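Side-chain contacts in glycosylation Associate Protein 2 (Streptococcus agalactiae serotype V, PDB 6OYC), which probably acts in the accessory Sec system, as part of the Gap123 complex linked to glycosylation and secretion of a bacterial surface glycoprotein: residues B[76-81]-B[103-108]; B[118-123]-B[231-236]; B[286-291]-B[352-357]; B[395-400]-B[468-473]; B[402-405]-B[410-413]. One frame throughout, in Å; residues are numbered along the deposited sequence.

How the interactions relate
All five contacts lie in one chain, and interactions 1, 2 and 3 follow one another along it. Interaction 1 belongs to the N-terminal parallel-sheet region. Interaction 2 ties helix 115-125 of that region to the antiparallel strands, at the end of strand 230-232. Interaction 3 packs strand 283-289 against helix 341-358, in a mixed-sheet region consistent with an alpha/beta-hydrolase-like domain. Interactions 1 and 3 touch, with centres about 16 Å apart; Met106 packs on Phe288, so the parallel-sheet region is joined to that domain there. Interactions 4 and 5 share helix 398-403, their centres about 17 Å apart, and 5 is nested inside the loop closed by 4. Their centres lie 43 and 48 Å from that of interaction 1.

Interaction 1 (B[76-81]-B[103-108]); sequences SLSSFF and RSKMAQ
Lys105 reaches across to residues 76-81 and places its ammonium group between two backbone carbonyls. This is the tight part of the contact. NZ donates to Phe81 O at 2.7 Å and to Ser78 O at 2.8 Å. The first bond runs almost straight out from the carbonyl, with a C=O...N angle of 165°. The second comes in at 130°, a little out of the carbonyl plane. Two main-chain carbonyls thus grip one charged nitrogen, and CE is drawn in behind it, 3.3 Å from Phe81 O. The Phe81 ring leads away from the lysine and is buried against Ile60.

Lys105 is the first residue to leave helical geometry after helix 96-104. A Schellman motif closes that helix, with Met106 at the C-prime position and positive phi. The carbonyls that receive the lysine belong to the loop between strands 62-65 and 86-89. The contact therefore joins the end of a helix to a sheet-connecting loop in the parallel five-stranded sheet region. The lysine chain bends at chi2 (-58°) and is extended beyond it, which carries NZ to the loop.

The looser side is at Ser78. Its OG lies 3.4 Å from Lys105 NZ, a weak hydrogen bond, and Ser78 is partly exposed.

Interaction 2 (B[118-123]-B[231-236]); sequences LIRQFY and SLESDI
One nitrogen of Arg120 serves two acids at once. NH2 of Arg120 lies 2.5 Å from Glu233 OE2, short enough that the exact length is doubtful at this resolution, and 3.2 Å from Asp235 OD2, a weak bond. The guanidinium and the Glu233 carboxylate are far from coplanar, with their planes 74° apart. NH2 meets OE2 from above the carboxylate plane, 42° out of it. A second, weak bond runs from Arg120 NE to Glu233 OE1 at 3.2 Å. Glu233 is therefore engaged through both oxygens, but not as a flat, coplanar pair.

Asp235 comes from the opposite direction to the arginine. A water adds a link on this side. It accepts from Arg120 NH1 at 2.7 Å and donates to Asp235 OD1 at 2.6 Å.

Together the three residues form a salt-bridge network between helix 115-125 and the chain leaving strand 230-232. It is a surface contact that ties the parallel-sheet region to the antiparallel strands. Ser234 lies between the two acids, and its side chain points away from the helix. Its OG accepts from Ile236 N at 3.1 Å in an ST turn, which shapes the backbone that carries Asp235.

The Arg120 chain bends at chi2 (65°) and is then extended, which brings the guanidinium over to the acids. Lys124 bridges both acids and is the stronger partner of Asp235; two cations beside them would be expected to keep both ionised. Tyr185 of strand 185-195 touches Arg120 and Glu233.

Interaction 3 (B[286-291]-B[352-357]); sequences TYFDPV and QEKLAF
Phe288 meets Lys354 with the face of its ring. Lys354 CD sits over that face, 4.0 Å from the ring centroid and 18° off the normal, a CH-pi contact. A bend at chi2 (-62°) lays CB, CG and CD of the lysine along the ring, with CB and CG near CD1 and CE1. The other face of Phe288 has Pro290 N over it, toward the rim.

Phe357 is the second partner. Its CD2 lies 3.8 Å from Phe288 CE2, with the ring planes at 88° and the centroids 5.8 Å apart. The approach is oblique. Pro290 CB reaches the edge of the Phe357 ring, 4.4 Å from CE2.

Further out, an Asx turn bends the chain after strand 283-289: Val291 N donates to Asp289 OD1 at 3.1 Å. Arg103 makes a cation-pi contact with Phe357, and Met106 packs on Phe288. Lys354 NZ forms a salt bridge with Glu274 and another with Glu353, whose OE1 is 3.6 Å away. Helix 341-358 is thus laid on an edge region of the mixed eight-stranded sheet. No hydrogen bond crosses between the segments. Apolar and CH-pi contacts join them, while Glu274 and Glu353 meet the lysine charge.

Interaction 4 (B[395-400]-B[468-473]); sequences IFNLGT and FSDLLQ
Asp470 comes first and meets Asn397. Its OD2 accepts from Asn397 ND2 at 3.3 Å, a long bond with an angle of 140° at the hydrogen. The donor arrives nearly in line with the C-O bond of the acid, but OD2 lies 27° out of the amide plane. The amide and carboxylate planes stand perpendicular. Both groups have firmer partners outside: Asp470 OD2 is bonded to Thr466 OG1, and Asn397 OD1 accepts from Trp440 NE1. The amide has its two ends engaged.

Asn397 occupies the N-cap position of helix 398-403, yet its side chain makes no capping bond and is spent on these partners instead. Asp464, from the loop before helix 467-473, accepts the backbone N-H groups of Phe396 and Asn397 through OD2. The contact thus sets helix 467-473 beside the turn into helix 398-403, after strand 388-392 of the mixed sheet, in what is consistent with an alpha/beta-hydrolase-like domain.

Leu471 comes next. Its CD2 lies 4.0 Å from Phe396 CE2, with the methyl approaching the ring obliquely. The leucine CG is anti to the backbone N (chi1 -173°), which directs the branch toward the phenylalanine. Phe439 of helix 429-444 stacks on the Phe396 ring.

Interaction 5 (B[402-405]-B[410-413]); sequences AQRE and PDGF
Glu405 accepts the backbone N-H of Phe413 through OE2, at 2.8 Å. This is the one hydrogen bond across the contact. The N-H comes to the syn side of the carboxylate, 28° out of its plane, with an angle of 146° at the hydrogen. Glu405 folds back to reach it, bending at chi2 (-59°).

Arg404 adds weaker charge contacts. Its NH2 lies 4.0 Å from Asp411 OD2, a long salt bridge. NH2 also comes 3.2 Å from Asp411 O, but the angle is too poor for a hydrogen bond. That carbonyl is taken by Tyr463 OH instead. Arg404 and Glu405 form a long salt bridge as well, in which no N-H points at the oxygen. Arg404, Glu405 and Asp411 thus make a loose salt-bridge network.

The bond from Phe413 N to Glu405 closes a short surface loop that follows helix 398-403 and leads to helix 416-424; the charges only add to it. The few residues between Glu405 and Pro410 form no helix or strand. Here the chain comes back on itself, with Glu405 and Gly412 nearest, their CA atoms 6.3 Å apart.

Packing surrounds the polar part. Gly412 CA lies over one face of the Arg404 guanidinium, 3.7 Å from NH1. It also lies 3.6 Å from Glu405 OE2. The Phe413 ring leads away from Glu405 and meets Phe304 edge-to-face. Leu417 of helix 416-424 touches the Glu405 side chain.

Interaction 1 (B[76-81]-B[103-108])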
# COMPACT_ATOMS: atom_id res chain seq x y z
N SER B 76 -19.77 21.53 10.98
CA SER B 76 -20.66 21.39 9.84
C SER B 76 -19.93 21.16 8.52
O SER B 76 -20.59 20.86 7.52
CB SER B 76 -21.57 22.61 9.74
OG SER B 76 -20.84 23.77 9.41
N LEU B 77 -18.59 21.29 8.47
CA LEU B 77 -17.89 20.95 7.24
C LEU B 77 -17.62 19.46 7.12
O LEU B 77 -17.09 19.02 6.10
CB LEU B 77 -16.57 21.73 7.15
CG LEU B 77 -16.79 23.25 7.11
CD1 LEU B 77 -15.48 24.00 6.98
CD2 LEU B 77 -17.75 23.65 5.99
N SER B 78 -18.00 18.68 8.13
CA SER B 78 -17.68 17.26 8.15
C SER B 78 -18.32 16.50 7.00
O SER B 78 -17.73 15.55 6.48
CB SER B 78 -18.12 16.67 9.49
OG SER B 78 -18.05 15.27 9.47
N SER B 79 -19.53 16.90 6.57
CA SER B 79 -20.19 16.17 5.50
C SER B 79 -19.47 16.31 4.16
O SER B 79 -19.68 15.48 3.27
CB SER B 79 -21.65 16.65 5.35
OG SER B 79 -21.71 17.93 4.73
N PHE B 80 -18.63 17.34 4.00
CA PHE B 80 -18.07 17.67 2.70
C PHE B 80 -16.67 17.11 2.45
O PHE B 80 -16.17 17.26 1.34
CB PHE B 80 -18.03 19.19 2.52
CG PHE B 80 -19.37 19.86 2.67
CD1 PHE B 80 -20.32 19.79 1.65
CD2 PHE B 80 -19.68 20.56 3.84
CE1 PHE B 80 -21.57 20.39 1.80
CE2 PHE B 80 -20.93 21.17 3.99
CZ PHE B 80 -21.87 21.09 2.96
N PHE B 81 -16.01 16.50 3.44
CA PHE B 81 -14.61 16.12 3.30
C PHE B 81 -14.35 14.75 3.90
O PHE B 81 -14.93 14.39 4.93
CB PHE B 81 -13.68 17.16 3.95
CG PHE B 81 -13.68 18.49 3.24
CD1 PHE B 81 -12.96 18.66 2.05
CD2 PHE B 81 -14.44 19.55 3.72
CE1 PHE B 81 -12.99 19.87 1.37
CE2 PHE B 81 -14.47 20.76 3.06
CZ PHE B 81 -13.74 20.93 1.87
N ARG B 103 -9.39 14.94 14.39
CA ARG B 103 -9.22 13.53 14.66
C ARG B 103 -10.17 12.70 13.81
O ARG B 103 -9.77 11.68 13.23
CB ARG B 103 -9.43 13.26 16.14
CG ARG B 103 -9.29 11.84 16.55
CD ARG B 103 -9.47 11.71 18.06
NE ARG B 103 -9.66 10.32 18.44
CZ ARG B 103 -8.66 9.45 18.57
NH1 ARG B 103 -7.41 9.85 18.36
NH2 ARG B 103 -8.92 8.19 18.90
N SER B 104 -11.42 13.12 13.69
CA SER B 104 -12.35 12.34 12.90
C SER B 104 -11.97 12.34 11.43
O SER B 104 -12.35 11.43 10.69
CB SER B 104 -13.78 12.85 13.07
OG SER B 104 -13.98 14.02 12.32
N LYS B 105 -11.21 13.34 10.98
CA LYS B 105 -10.82 13.43 9.58
C LYS B 105 -9.36 13.06 9.36
O LYS B 105 -8.83 13.29 8.26
CB LYS B 105 -11.08 14.84 9.05
CG LYS B 105 -12.53 15.27 9.15
CD LYS B 105 -13.44 14.30 8.41
CE LYS B 105 -14.79 14.92 8.15
NZ LYS B 105 -15.69 13.95 7.49
N MET B 106 -8.70 12.48 10.37
CA MET B 106 -7.27 12.17 10.32
C MET B 106 -6.48 13.31 9.69
O MET B 106 -5.67 13.09 8.80
CB MET B 106 -7.00 10.86 9.57
CG MET B 106 -7.81 9.68 10.07
SD MET B 106 -7.42 9.25 11.79
CE MET B 106 -5.93 8.28 11.56
N ALA B 107 -6.73 14.53 10.16
CA ALA B 107 -6.14 15.70 9.53
C ALA B 107 -4.63 15.54 9.39
O ALA B 107 -3.96 15.10 10.33
CB ALA B 107 -6.45 16.96 10.33
N GLN B 108 -4.12 15.85 8.21
CA GLN B 108 -2.68 15.87 7.97
C GLN B 108 -2.10 17.18 8.48
O GLN B 108 -2.70 18.25 8.35
CB GLN B 108 -2.37 15.70 6.47
CG GLN B 108 -3.05 14.50 5.81
CD GLN B 108 -2.28 13.97 4.60
OE1 GLN B 108 -1.05 13.89 4.64
NE2 GLN B 108 -2.99 13.61 3.53

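Interaction 2 (B[118-123]-B[231-236])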
# COMPACT_ATOMS: atom_id res chain seq x y z
N LEU B 118 3.16 23.18 0.61
CA LEU B 118 1.82 22.63 0.70
C LEU B 118 1.04 22.87 -0.59
O LEU B 118 0.30 22.00 -1.05
CB LEU B 118 1.06 23.22 1.89
CG LEU B 118 -0.32 22.57 2.08
CD1 LEU B 118 -0.17 21.06 2.31
CD2 LEU B 118 -1.12 23.23 3.22
N ILE B 119 1.19 24.06 -1.17
CA ILE B 119 0.54 24.34 -2.45
C ILE B 119 1.00 23.33 -3.51
O ILE B 119 0.19 22.76 -4.24
CB ILE B 119 0.83 25.78 -2.88
CG1 ILE B 119 0.08 26.74 -1.96
CG2 ILE B 119 0.50 25.99 -4.39
CD1 ILE B 119 0.70 28.09 -1.87
N ARG B 120 2.32 23.09 -3.58
CA ARG B 120 2.85 22.14 -4.55
C ARG B 120 2.32 20.73 -4.30
O ARG B 120 1.98 20.01 -5.24
CB ARG B 120 4.38 22.16 -4.50
CG ARG B 120 5.08 21.57 -5.71
CD ARG B 120 4.78 22.42 -6.94
NE ARG B 120 5.52 22.01 -8.14
CZ ARG B 120 5.25 22.48 -9.36
NH1 ARG B 120 4.27 23.36 -9.53
NH2 ARG B 120 5.96 22.07 -10.40
N GLN B 121 2.25 20.33 -3.02
CA GLN B 121 1.72 19.01 -2.67
C GLN B 121 0.25 18.88 -3.05
O GLN B 121 -0.18 17.84 -3.55
CB GLN B 121 1.89 18.76 -1.17
CG GLN B 121 3.33 18.60 -0.71
CD GLN B 121 3.43 18.54 0.82
OE1 GLN B 121 2.90 19.39 1.52
NE2 GLN B 121 4.11 17.53 1.32
N PHE B 122 -0.55 19.91 -2.77
CA PHE B 122 -1.92 19.93 -3.28
C PHE B 122 -1.92 19.73 -4.79
O PHE B 122 -2.59 18.82 -5.33
CB PHE B 122 -2.60 21.26 -2.92
CG PHE B 122 -3.05 21.38 -1.48
CD1 PHE B 122 -2.91 20.31 -0.60
CD2 PHE B 122 -3.63 22.56 -1.02
CE1 PHE B 122 -3.35 20.43 0.74
CE2 PHE B 122 -4.06 22.70 0.30
CZ PHE B 122 -3.91 21.64 1.18
N TYR B 123 -1.14 20.55 -5.50
CA TYR B 123 -1.16 20.56 -6.96
C TYR B 123 -0.87 19.18 -7.54
O TYR B 123 -1.48 18.77 -8.53
CB TYR B 123 -0.14 21.57 -7.49
CG TYR B 123 -0.35 21.94 -8.94
CD1 TYR B 123 -1.60 22.33 -9.39
CD2 TYR B 123 0.69 21.90 -9.86
CE1 TYR B 123 -1.82 22.68 -10.70
CE2 TYR B 123 0.48 22.25 -11.19
CZ TYR B 123 -0.78 22.63 -11.59
OH TYR B 123 -1.03 22.98 -12.89
N SER B 231 11.57 10.95 -5.20
CA SER B 231 10.32 11.61 -5.57
C SER B 231 10.64 12.73 -6.54
O SER B 231 11.21 13.75 -6.15
CB SER B 231 9.57 12.14 -4.34
OG SER B 231 8.37 12.79 -4.72
N LEU B 232 10.27 12.53 -7.80
CA LEU B 232 10.63 13.42 -8.90
C LEU B 232 9.40 14.14 -9.42
O LEU B 232 8.34 13.54 -9.60
CB LEU B 232 11.25 12.64 -10.06
CG LEU B 232 12.50 11.85 -9.69
CD1 LEU B 232 13.12 11.25 -10.96
CD2 LEU B 232 13.45 12.81 -9.01
N GLU B 233 9.58 15.40 -9.75
CA GLU B 233 8.45 16.19 -10.17
C GLU B 233 8.96 17.23 -11.14
O GLU B 233 9.95 17.91 -10.86
CB GLU B 233 7.81 16.82 -8.93
CG GLU B 233 6.77 17.80 -9.18
CD GLU B 233 7.29 19.22 -9.24
OE1 GLU B 233 7.82 19.73 -8.23
OE2 GLU B 233 7.11 19.82 -10.31
N SER B 234 8.30 17.35 -12.29
CA SER B 234 8.62 18.40 -13.24
C SER B 234 7.39 18.68 -14.07
O SER B 234 6.53 17.82 -14.23
CB SER B 234 9.79 18.00 -14.16
OG SER B 234 9.86 18.86 -15.28
N ASP B 235 7.32 19.88 -14.63
CA ASP B 235 6.17 20.17 -15.47
C ASP B 235 6.35 19.70 -16.91
O ASP B 235 5.43 19.86 -17.72
CB ASP B 235 5.83 21.65 -15.42
CG ASP B 235 5.36 22.09 -14.02
OD1 ASP B 235 5.55 23.27 -13.67
OD2 ASP B 235 4.78 21.24 -13.28
N ILE B 236 7.47 19.06 -17.22
CA ILE B 236 7.68 18.44 -18.52
C ILE B 236 7.21 17.00 -18.47
O ILE B 236 7.55 16.26 -17.54
CB ILE B 236 9.16 18.52 -18.92
CG1 ILE B 236 9.56 19.97 -19.16
CG2 ILE B 236 9.41 17.67 -20.13
CD1 ILE B 236 10.99 20.30 -18.71
O HOH W 1 3.79 24.26 -12.08

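Interaction 3 (B[286-291]-B[352-357])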
# COMPACT_ATOMS: atom_id res chain seq x y z
N THR B 286 0.16 0.30 4.32
CA THR B 286 -1.09 0.21 5.04
C THR B 286 -1.93 1.43 4.75
O THR B 286 -1.41 2.53 4.56
CB THR B 286 -0.86 0.07 6.57
OG1 THR B 286 -0.13 1.21 7.05
CG2 THR B 286 -0.06 -1.19 6.90
N TYR B 287 -3.24 1.23 4.70
CA TYR B 287 -4.19 2.33 4.63
C TYR B 287 -5.19 2.17 5.76
O TYR B 287 -5.67 1.06 6.01
CB TYR B 287 -4.91 2.37 3.29
CG TYR B 287 -5.93 3.48 3.26
CD1 TYR B 287 -5.52 4.79 3.12
CD2 TYR B 287 -7.28 3.23 3.45
CE1 TYR B 287 -6.41 5.82 3.12
CE2 TYR B 287 -8.20 4.25 3.46
CZ TYR B 287 -7.76 5.54 3.29
OH TYR B 287 -8.65 6.58 3.29
N PHE B 288 -5.52 3.27 6.44
CA PHE B 288 -6.38 3.18 7.61
C PHE B 288 -7.43 4.29 7.59
O PHE B 288 -7.09 5.46 7.43
CB PHE B 288 -5.55 3.25 8.89
CG PHE B 288 -6.36 3.48 10.15
CD1 PHE B 288 -7.17 2.47 10.67
CD2 PHE B 288 -6.26 4.68 10.84
CE1 PHE B 288 -7.90 2.68 11.85
CE2 PHE B 288 -6.97 4.89 12.02
CZ PHE B 288 -7.80 3.89 12.52
N ASP B 289 -8.69 3.91 7.76
CA ASP B 289 -9.82 4.84 7.85
C ASP B 289 -10.60 4.51 9.12
O ASP B 289 -11.23 3.43 9.19
CB ASP B 289 -10.72 4.73 6.61
CG ASP B 289 -11.82 5.81 6.56
OD1 ASP B 289 -12.05 6.53 7.55
OD2 ASP B 289 -12.46 5.94 5.50
N PRO B 290 -10.60 5.39 10.14
CA PRO B 290 -11.31 5.06 11.39
C PRO B 290 -12.82 5.16 11.27
O PRO B 290 -13.52 4.65 12.15
CB PRO B 290 -10.77 6.10 12.38
CG PRO B 290 -10.54 7.30 11.52
CD PRO B 290 -10.06 6.76 10.16
N VAL B 291 -13.35 5.82 10.24
CA VAL B 291 -14.79 5.92 9.98
C VAL B 291 -15.53 6.44 11.22
O VAL B 291 -15.31 7.58 11.64
CB VAL B 291 -15.33 4.58 9.46
CG1 VAL B 291 -16.76 4.73 8.85
CG2 VAL B 291 -14.37 4.04 8.40
N GLN B 352 -1.69 -3.46 15.59
CA GLN B 352 -1.86 -3.12 17.01
C GLN B 352 -1.88 -1.62 17.22
O GLN B 352 -2.60 -1.12 18.09
CB GLN B 352 -0.74 -3.76 17.84
CG GLN B 352 -0.79 -5.27 17.81
CD GLN B 352 0.13 -5.98 18.82
OE1 GLN B 352 -0.26 -7.01 19.36
NE2 GLN B 352 1.34 -5.45 19.04
N GLU B 353 -1.10 -0.88 16.42
CA GLU B 353 -1.08 0.57 16.57
C GLU B 353 -2.45 1.17 16.26
O GLU B 353 -2.88 2.11 16.94
CB GLU B 353 0.01 1.15 15.68
CG GLU B 353 0.31 2.62 15.90
CD GLU B 353 1.22 3.18 14.81
OE1 GLU B 353 0.75 4.00 14.00
OE2 GLU B 353 2.41 2.77 14.76
N LYS B 354 -3.15 0.64 15.25
CA LYS B 354 -4.45 1.21 14.92
C LYS B 354 -5.54 0.76 15.88
O LYS B 354 -6.50 1.51 16.11
CB LYS B 354 -4.84 0.85 13.49
CG LYS B 354 -3.75 1.16 12.49
CD LYS B 354 -3.43 2.64 12.44
CE LYS B 354 -2.10 2.87 11.72
NZ LYS B 354 -1.83 4.33 11.56
N LEU B 355 -5.43 -0.45 16.43
CA LEU B 355 -6.29 -0.83 17.55
C LEU B 355 -6.11 0.13 18.71
O LEU B 355 -7.09 0.66 19.25
CB LEU B 355 -5.99 -2.26 17.99
CG LEU B 355 -6.71 -3.35 17.19
CD1 LEU B 355 -6.02 -4.68 17.38
CD2 LEU B 355 -8.14 -3.45 17.58
N ALA B 356 -4.85 0.38 19.10
CA ALA B 356 -4.56 1.33 20.17
C ALA B 356 -5.17 2.69 19.87
O ALA B 356 -5.87 3.26 20.71
CB ALA B 356 -3.05 1.43 20.37
N PHE B 357 -4.91 3.23 18.68
CA PHE B 357 -5.50 4.52 18.30
C PHE B 357 -7.00 4.54 18.51
O PHE B 357 -7.56 5.54 18.98
CB PHE B 357 -5.17 4.83 16.84
CG PHE B 357 -5.79 6.11 16.32
CD1 PHE B 357 -5.14 7.33 16.47
CD2 PHE B 357 -7.00 6.08 15.65
CE1 PHE B 357 -5.70 8.50 15.96
CE2 PHE B 357 -7.57 7.25 15.15
CZ PHE B 357 -6.92 8.46 15.30

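Interaction 4 (B[395-400]-B[468-473])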
# COMPACT_ATOMS: atom_id res chain seq x y z
N ILE B 395 -4.41 -20.34 1.49
CA ILE B 395 -3.10 -20.86 1.13
C ILE B 395 -2.23 -20.78 2.37
O ILE B 395 -1.93 -19.68 2.85
CB ILE B 395 -2.46 -20.09 -0.03
CG1 ILE B 395 -3.43 -19.99 -1.21
CG2 ILE B 395 -1.17 -20.78 -0.46
CD1 ILE B 395 -2.95 -19.10 -2.32
N PHE B 396 -1.85 -21.94 2.92
CA PHE B 396 -1.01 -22.00 4.11
C PHE B 396 0.29 -22.75 3.90
O PHE B 396 1.23 -22.55 4.67
CB PHE B 396 -1.74 -22.68 5.29
CG PHE B 396 -3.08 -22.07 5.66
CD1 PHE B 396 -3.32 -20.71 5.50
CD2 PHE B 396 -4.08 -22.87 6.19
CE1 PHE B 396 -4.57 -20.17 5.86
CE2 PHE B 396 -5.32 -22.34 6.55
CZ PHE B 396 -5.56 -20.99 6.38
N ASN B 397 0.35 -23.63 2.91
CA ASN B 397 1.50 -24.50 2.72
C ASN B 397 2.24 -24.01 1.48
O ASN B 397 2.04 -24.51 0.37
CB ASN B 397 1.05 -25.96 2.61
CG ASN B 397 0.23 -26.40 3.82
OD1 ASN B 397 0.77 -26.56 4.92
ND2 ASN B 397 -1.06 -26.59 3.62
N LEU B 398 3.10 -23.01 1.67
CA LEU B 398 3.76 -22.38 0.53
C LEU B 398 4.78 -23.32 -0.10
O LEU B 398 4.84 -23.43 -1.33
CB LEU B 398 4.42 -21.07 0.97
CG LEU B 398 3.50 -19.86 0.85
CD1 LEU B 398 4.22 -18.58 1.26
CD2 LEU B 398 2.94 -19.77 -0.56
N GLY B 399 5.58 -24.01 0.73
CA GLY B 399 6.47 -25.04 0.21
C GLY B 399 5.75 -26.10 -0.61
O GLY B 399 6.30 -26.60 -1.60
N THR B 400 4.51 -26.43 -0.24
CA THR B 400 3.70 -27.32 -1.05
C THR B 400 3.28 -26.66 -2.36
O THR B 400 3.31 -27.30 -3.42
CB THR B 400 2.46 -27.77 -0.26
OG1 THR B 400 2.87 -28.64 0.81
CG2 THR B 400 1.45 -28.47 -1.17
N PHE B 468 -7.69 -26.35 4.46
CA PHE B 468 -8.76 -26.40 5.44
C PHE B 468 -8.54 -27.53 6.44
O PHE B 468 -8.56 -27.31 7.66
CB PHE B 468 -10.12 -26.56 4.75
CG PHE B 468 -11.27 -26.67 5.72
CD1 PHE B 468 -11.27 -25.96 6.91
CD2 PHE B 468 -12.34 -27.50 5.44
CE1 PHE B 468 -12.33 -26.08 7.81
CE2 PHE B 468 -13.41 -27.61 6.33
CZ PHE B 468 -13.40 -26.89 7.52
N SER B 469 -8.32 -28.75 5.95
CA SER B 469 -8.14 -29.91 6.83
C SER B 469 -7.03 -29.66 7.84
O SER B 469 -7.23 -29.85 9.05
CB SER B 469 -7.83 -31.16 6.00
OG SER B 469 -8.55 -31.16 4.79
N ASP B 470 -5.86 -29.23 7.37
CA ASP B 470 -4.74 -28.97 8.27
C ASP B 470 -5.12 -28.04 9.40
O ASP B 470 -4.63 -28.19 10.53
CB ASP B 470 -3.58 -28.35 7.51
CG ASP B 470 -2.91 -29.32 6.62
OD1 ASP B 470 -3.07 -30.53 6.86
OD2 ASP B 470 -2.23 -28.88 5.68
N LEU B 471 -5.99 -27.08 9.12
CA LEU B 471 -6.35 -26.08 10.12
C LEU B 471 -7.19 -26.69 11.24
O LEU B 471 -6.98 -26.38 12.42
CB LEU B 471 -7.08 -24.92 9.45
CG LEU B 471 -7.34 -23.73 10.37
CD1 LEU B 471 -6.04 -23.31 11.04
CD2 LEU B 471 -7.96 -22.59 9.59
N LEU B 472 -8.15 -27.56 10.89
CA LEU B 472 -8.94 -28.22 11.92
C LEU B 472 -8.07 -29.07 12.83
O LEU B 472 -8.24 -29.06 14.05
CB LEU B 472 -10.02 -29.09 11.27
CG LEU B 472 -10.97 -28.33 10.35
CD1 LEU B 472 -11.34 -29.18 9.16
CD2 LEU B 472 -12.22 -27.93 11.11
N GLN B 473 -7.11 -29.80 12.24
CA GLN B 473 -6.24 -30.67 13.03
C GLN B 473 -5.56 -29.92 14.17
O GLN B 473 -5.27 -30.52 15.21
CB GLN B 473 -5.20 -31.32 12.12
CG GLN B 473 -5.80 -32.26 11.07
CD GLN B 473 -4.75 -33.03 10.26
OE1 GLN B 473 -3.76 -33.53 10.82
NE2 GLN B 473 -4.96 -33.12 8.95

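Interaction 5 (B[402-405]-B[410-413])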
# COMPACT_ATOMS: atom_id res chain seq x y z
N ALA B 402 4.98 -24.50 -3.87
CA ALA B 402 6.22 -24.53 -4.64
C ALA B 402 6.37 -25.86 -5.36
O ALA B 402 6.51 -25.89 -6.59
CB ALA B 402 7.40 -24.27 -3.70
N GLN B 403 6.31 -26.97 -4.62
CA GLN B 403 6.46 -28.29 -5.23
C GLN B 403 5.45 -28.55 -6.33
O GLN B 403 5.75 -29.27 -7.29
CB GLN B 403 6.36 -29.37 -4.16
CG GLN B 403 7.46 -29.26 -3.13
CD GLN B 403 8.80 -29.66 -3.71
OE1 GLN B 403 8.85 -30.34 -4.73
NE2 GLN B 403 9.89 -29.25 -3.07
N ARG B 404 4.26 -27.96 -6.24
CA ARG B 404 3.30 -28.09 -7.33
C ARG B 404 3.87 -27.64 -8.67
O ARG B 404 3.27 -27.94 -9.71
CB ARG B 404 2.04 -27.29 -6.96
CG ARG B 404 0.88 -27.43 -7.92
CD ARG B 404 0.41 -26.05 -8.34
NE ARG B 404 -0.56 -26.07 -9.44
CZ ARG B 404 -0.23 -26.18 -10.72
NH1 ARG B 404 1.05 -26.31 -11.08
NH2 ARG B 404 -1.18 -26.18 -11.65
N GLU B 405 5.01 -26.94 -8.69
CA GLU B 405 5.60 -26.51 -9.94
C GLU B 405 6.41 -27.61 -10.62
O GLU B 405 6.67 -27.51 -11.83
CB GLU B 405 6.48 -25.27 -9.72
CG GLU B 405 5.72 -24.02 -9.24
CD GLU B 405 4.63 -23.58 -10.21
OE1 GLU B 405 4.94 -23.40 -11.41
OE2 GLU B 405 3.47 -23.41 -9.78
N PRO B 410 -1.40 -27.31 -16.47
CA PRO B 410 -1.36 -26.31 -17.55
C PRO B 410 -1.36 -24.86 -17.10
O PRO B 410 -1.43 -23.97 -17.96
CB PRO B 410 -2.64 -26.63 -18.35
CG PRO B 410 -3.59 -27.12 -17.32
CD PRO B 410 -2.76 -27.88 -16.31
N ASP B 411 -1.28 -24.56 -15.80
CA ASP B 411 -1.33 -23.16 -15.35
C ASP B 411 -0.82 -23.11 -13.91
O ASP B 411 -1.59 -23.25 -12.96
CB ASP B 411 -2.73 -22.58 -15.48
CG ASP B 411 -3.79 -23.45 -14.83
OD1 ASP B 411 -4.92 -22.97 -14.64
OD2 ASP B 411 -3.48 -24.62 -14.50
N GLY B 412 0.49 -22.91 -13.76
CA GLY B 412 1.10 -22.90 -12.44
C GLY B 412 1.06 -21.53 -11.79
O GLY B 412 0.50 -20.56 -12.30
N PHE B 413 1.67 -21.47 -10.61
CA PHE B 413 1.90 -20.23 -9.88
C PHE B 413 3.40 -20.11 -9.64
O PHE B 413 3.88 -20.26 -8.51
CB PHE B 413 1.10 -20.22 -8.56
CG PHE B 413 1.08 -18.89 -7.87
CD1 PHE B 413 0.52 -17.78 -8.49
CD2 PHE B 413 1.62 -18.75 -6.60
CE1 PHE B 413 0.50 -16.56 -7.85
CE2 PHE B 413 1.60 -17.52 -5.96
CZ PHE B 413 1.04 -16.43 -6.59